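Local coordinates for protein endoribonuclease (Porcine reproductive and respiratory syndrome virus, PDB 5DA1) that is the NSP11 endoribonuclease part of the viral polyprotein, acts as a beta interferon antagonist dependent on dimerization, and probably degrades 5'-polyuridines made during viral replication, at residues A[48-53]-A[87-92]. Numbering follows the deposited sequence.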
ATOM      1  N   ASP A  48      -2.678  35.197  10.401  1.00 61.27           N
ATOM      2  CA  ASP A  48      -2.766  34.209   9.308  1.00 61.41           C
ATOM      3  C   ASP A  48      -3.285  32.888   9.815  1.00 60.51           C
ATOM      4  O   ASP A  48      -2.563  32.151  10.523  1.00 60.54           O
ATOM      5  CB  ASP A  48      -1.436  34.024   8.619  1.00 62.05           C
ATOM      6  CG  ASP A  48      -0.787  35.324   8.307  1.00 65.17           C
ATOM      7  OD1 ASP A  48      -0.174  35.880   9.244  1.00 68.75           O
ATOM      8  OD2 ASP A  48      -0.911  35.797   7.142  1.00 69.51           O
ATOM      9  N   ARG A  49      -4.544  32.613   9.478  1.00 59.12           N
ATOM     10  CA  ARG A  49      -5.274  31.500  10.081  1.00 58.21           C
ATOM     11  C   ARG A  49      -6.289  30.916   9.101  1.00 57.66           C
ATOM     12  O   ARG A  49      -6.728  31.588   8.154  1.00 57.35           O
ATOM     13  CB  ARG A  49      -5.951  31.930  11.383  1.00 57.75           C
ATOM     14  CG  ARG A  49      -7.141  32.866  11.192  1.00 58.48           C
ATOM     15  CD  ARG A  49      -7.846  33.295  12.504  1.00 58.64           C
ATOM     16  NE  ARG A  49      -8.915  34.250  12.201  1.00 59.35           N
ATOM     17  CZ  ARG A  49      -8.731  35.555  11.974  1.00 59.89           C
ATOM     18  NH1 ARG A  49      -7.513  36.098  12.054  1.00 59.72           N
ATOM     19  NH2 ARG A  49      -9.774  36.327  11.664  1.00 58.91           N
ATOM     20  N   LEU A  50      -6.628  29.652   9.315  1.00 56.78           N
ATOM     21  CA  LEU A  50      -7.642  29.002   8.513  1.00 56.32           C
ATOM     22  C   LEU A  50      -8.657  28.402   9.457  1.00 56.16           C
ATOM     23  O   LEU A  50      -8.333  27.556  10.298  1.00 55.69           O
ATOM     24  CB  LEU A  50      -7.027  27.945   7.598  1.00 56.16           C
ATOM     25  CG  LEU A  50      -7.951  27.157   6.661  1.00 56.02           C
ATOM     26  CD1 LEU A  50      -8.488  27.991   5.508  1.00 54.98           C
ATOM     27  CD2 LEU A  50      -7.168  26.001   6.101  1.00 56.73           C
ATOM     28  N   VAL A  51      -9.894  28.865   9.336  1.00 56.37           N
ATOM     29  CA  VAL A  51     -10.918  28.460  10.290  1.00 56.74           C
ATOM     30  C   VAL A  51     -11.921  27.475   9.705  1.00 56.60           C
ATOM     31  O   VAL A  51     -12.472  27.671   8.623  1.00 56.14           O
ATOM     32  CB  VAL A  51     -11.658  29.658  10.923  1.00 56.60           C
ATOM     33  CG1 VAL A  51     -12.308  29.218  12.201  1.00 58.08           C
ATOM     34  CG2 VAL A  51     -10.710  30.774  11.239  1.00 56.92           C
ATOM     35  N   ALA A  52     -12.126  26.402  10.438  1.00 57.09           N
ATOM     36  CA  ALA A  52     -13.123  25.453  10.067  1.00 58.86           C
ATOM     37  C   ALA A  52     -14.386  25.696  10.905  1.00 59.94           C
ATOM     38  O   ALA A  52     -14.384  25.502  12.130  1.00 60.19           O
ATOM     39  CB  ALA A  52     -12.585  24.047  10.261  1.00 58.79           C
ATOM     40  N   SER A  53     -15.458  26.126  10.244  1.00 61.06           N
ATOM     41  CA  SER A  53     -16.672  26.553  10.934  1.00 62.43           C
ATOM     42  C   SER A  53     -17.692  25.441  10.851  1.00 63.84           C
ATOM     43  O   SER A  53     -17.391  24.345  10.376  1.00 64.80           O
ATOM     44  CB  SER A  53     -17.247  27.769  10.243  1.00 62.15           C
ATOM     45  OG  SER A  53     -16.335  28.296   9.294  1.00 62.59           O
ATOM     46  N   LEU A  87     -14.622  26.697   5.529  1.00 51.98           N
ATOM     47  CA  LEU A  87     -13.221  27.031   5.702  1.00 53.00           C
ATOM     48  C   LEU A  87     -13.059  28.485   5.326  1.00 54.09           C
ATOM     49  O   LEU A  87     -13.584  28.916   4.297  1.00 54.20           O
ATOM     50  CB  LEU A  87     -12.380  26.167   4.770  1.00 52.30           C
ATOM     51  CG  LEU A  87     -11.174  25.421   5.306  1.00 50.65           C
ATOM     52  CD1 LEU A  87     -11.561  24.500   6.427  1.00 47.90           C
ATOM     53  CD2 LEU A  87     -10.595  24.645   4.172  1.00 48.34           C
ATOM     54  N   THR A  88     -12.344  29.252   6.142  1.00 55.49           N
ATOM     55  CA  THR A  88     -12.063  30.643   5.759  1.00 57.01           C
ATOM     56  C   THR A  88     -10.584  30.977   5.894  1.00 57.59           C
ATOM     57  O   THR A  88      -9.997  30.793   6.958  1.00 57.24           O
ATOM     58  CB  THR A  88     -12.938  31.671   6.549  1.00 57.51           C
ATOM     59  OG1 THR A  88     -14.265  31.149   6.779  1.00 59.20           O
ATOM     60  CG2 THR A  88     -13.047  32.985   5.784  1.00 57.87           C
ATOM     61  N   LYS A  89      -9.983  31.442   4.807  1.00 59.12           N
ATOM     62  CA  LYS A  89      -8.591  31.840   4.850  1.00 61.72           C
ATOM     63  C   LYS A  89      -8.386  33.335   5.188  1.00 63.57           C
ATOM     64  O   LYS A  89      -8.725  34.203   4.385  1.00 63.64           O
ATOM     65  CB  LYS A  89      -7.874  31.508   3.526  1.00 61.86           C
ATOM     66  CG  LYS A  89      -6.314  31.357   3.650  1.00 61.81           C
ATOM     67  CD  LYS A  89      -5.556  31.716   2.354  1.00 63.49           C
ATOM     68  CE  LYS A  89      -4.242  30.892   2.219  1.00 65.74           C
ATOM     69  NZ  LYS A  89      -3.016  31.669   1.793  1.00 64.69           N
ATOM     70  N   PHE A  90      -7.803  33.610   6.359  1.00 65.51           N
ATOM     71  CA  PHE A  90      -7.336  34.951   6.728  1.00 67.85           C
ATOM     72  C   PHE A  90      -5.848  35.152   6.487  1.00 69.27           C
ATOM     73  O   PHE A  90      -5.024  34.362   6.929  1.00 70.12           O
ATOM     74  CB  PHE A  90      -7.628  35.219   8.206  1.00 67.85           C
ATOM     75  CG  PHE A  90      -9.076  35.324   8.509  1.00 68.69           C
ATOM     76  CD1 PHE A  90      -9.748  36.536   8.335  1.00 69.06           C
ATOM     77  CD2 PHE A  90      -9.789  34.210   8.923  1.00 69.72           C
ATOM     78  CE1 PHE A  90     -11.099  36.648   8.595  1.00 68.78           C
ATOM     79  CE2 PHE A  90     -11.154  34.307   9.195  1.00 71.05           C
ATOM     80  CZ  PHE A  90     -11.807  35.537   9.035  1.00 70.65           C
ATOM     81  N   VAL A  91      -5.497  36.224   5.808  1.00 71.23           N
ATOM     82  CA  VAL A  91      -4.092  36.564   5.626  1.00 73.28           C
ATOM     83  C   VAL A  91      -3.846  38.021   6.020  1.00 74.90           C
ATOM     84  O   VAL A  91      -4.495  38.945   5.498  1.00 75.12           O
ATOM     85  CB  VAL A  91      -3.636  36.257   4.193  1.00 73.28           C
ATOM     86  CG1 VAL A  91      -2.415  37.103   3.776  1.00 72.66           C
ATOM     87  CG2 VAL A  91      -3.356  34.766   4.082  1.00 73.57           C
ATOM     88  N   ARG A  92      -2.906  38.212   6.949  1.00 76.56           N
ATOM     89  CA  ARG A  92      -2.706  39.510   7.623  1.00 78.01           C
ATOM     90  C   ARG A  92      -4.065  40.074   8.066  1.00 78.06           C
ATOM     91  O   ARG A  92      -4.454  41.182   7.683  1.00 78.12           O
ATOM     92  CB  ARG A  92      -1.937  40.520   6.748  1.00 78.21           C
ATOM     93  CG  ARG A  92      -0.537  40.068   6.301  1.00 81.09           C
ATOM     94  CD  ARG A  92       0.058  41.045   5.262  1.00 85.80           C
ATOM     95  NE  ARG A  92       0.560  40.388   4.039  1.00 89.51           N
ATOM     96  CZ  ARG A  92       1.836  40.394   3.624  1.00 92.22           C
ATOM     97  NH1 ARG A  92       2.780  41.033   4.325  1.00 92.96           N
ATOM     98  NH2 ARG A  92       2.175  39.763   2.497  1.00 92.15           N
TER
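R49 pairs with F90 in an antiparallel strand contact inside the N-terminal domain, joining strand 49-53 to strand 83-91. Segments 49-53 and 87-91 run at 161° to each other, and R49–F90 and V51–T88 are hydrogen-bonded pairs, each closed by two backbone bonds; F90 N to R49 O, at 2.9 Å, is nearly linear at the acceptor. L50–K89 between them and A52–L87 beyond V51–T88 are non-hydrogen-bonded pairs.

The face bearing R49, V51, T88 and F90 carries a cation-pi stack. R49 CZ lies 3.6 Å from the F90 ring centroid, the guanidinium and ring planes are only 20° apart, and NH2 sits over the ring centre. R49 CG lies between the backbone N and the carbonyl carbon (chi1 71°), and the chain runs extended from there to NE, which brings the flat group over the ring. Its rotation is fixed further by N42 OD1, which receives a bond from NH2, and by W46 O, which accepts a hydrogen bond from NH1. V51 CG2 meets the same ring at its edge, 4.1 Å from F90 CE2.

On the other face packing is aliphatic: L50 CD1 reaches L87 CG at 3.7 Å, and A52 CB touches L87 CD1. P5 of strand 4-5 covers A52 and L87. Where strand 83-91 ends, D48 OD2 accepts a 3.1 Å bond from R92 N, which approaches from above the carboxylate plane.

Strand 37-39 pairs in parallel with the far edge of strand 49-53, while strand 94-96 flanks strand 83-91, so the contact joins neighbouring strands within a mixed beta-sheet of the arterivirus NSP11 N-terminal domain, away from the predicted endoribonuclease active site.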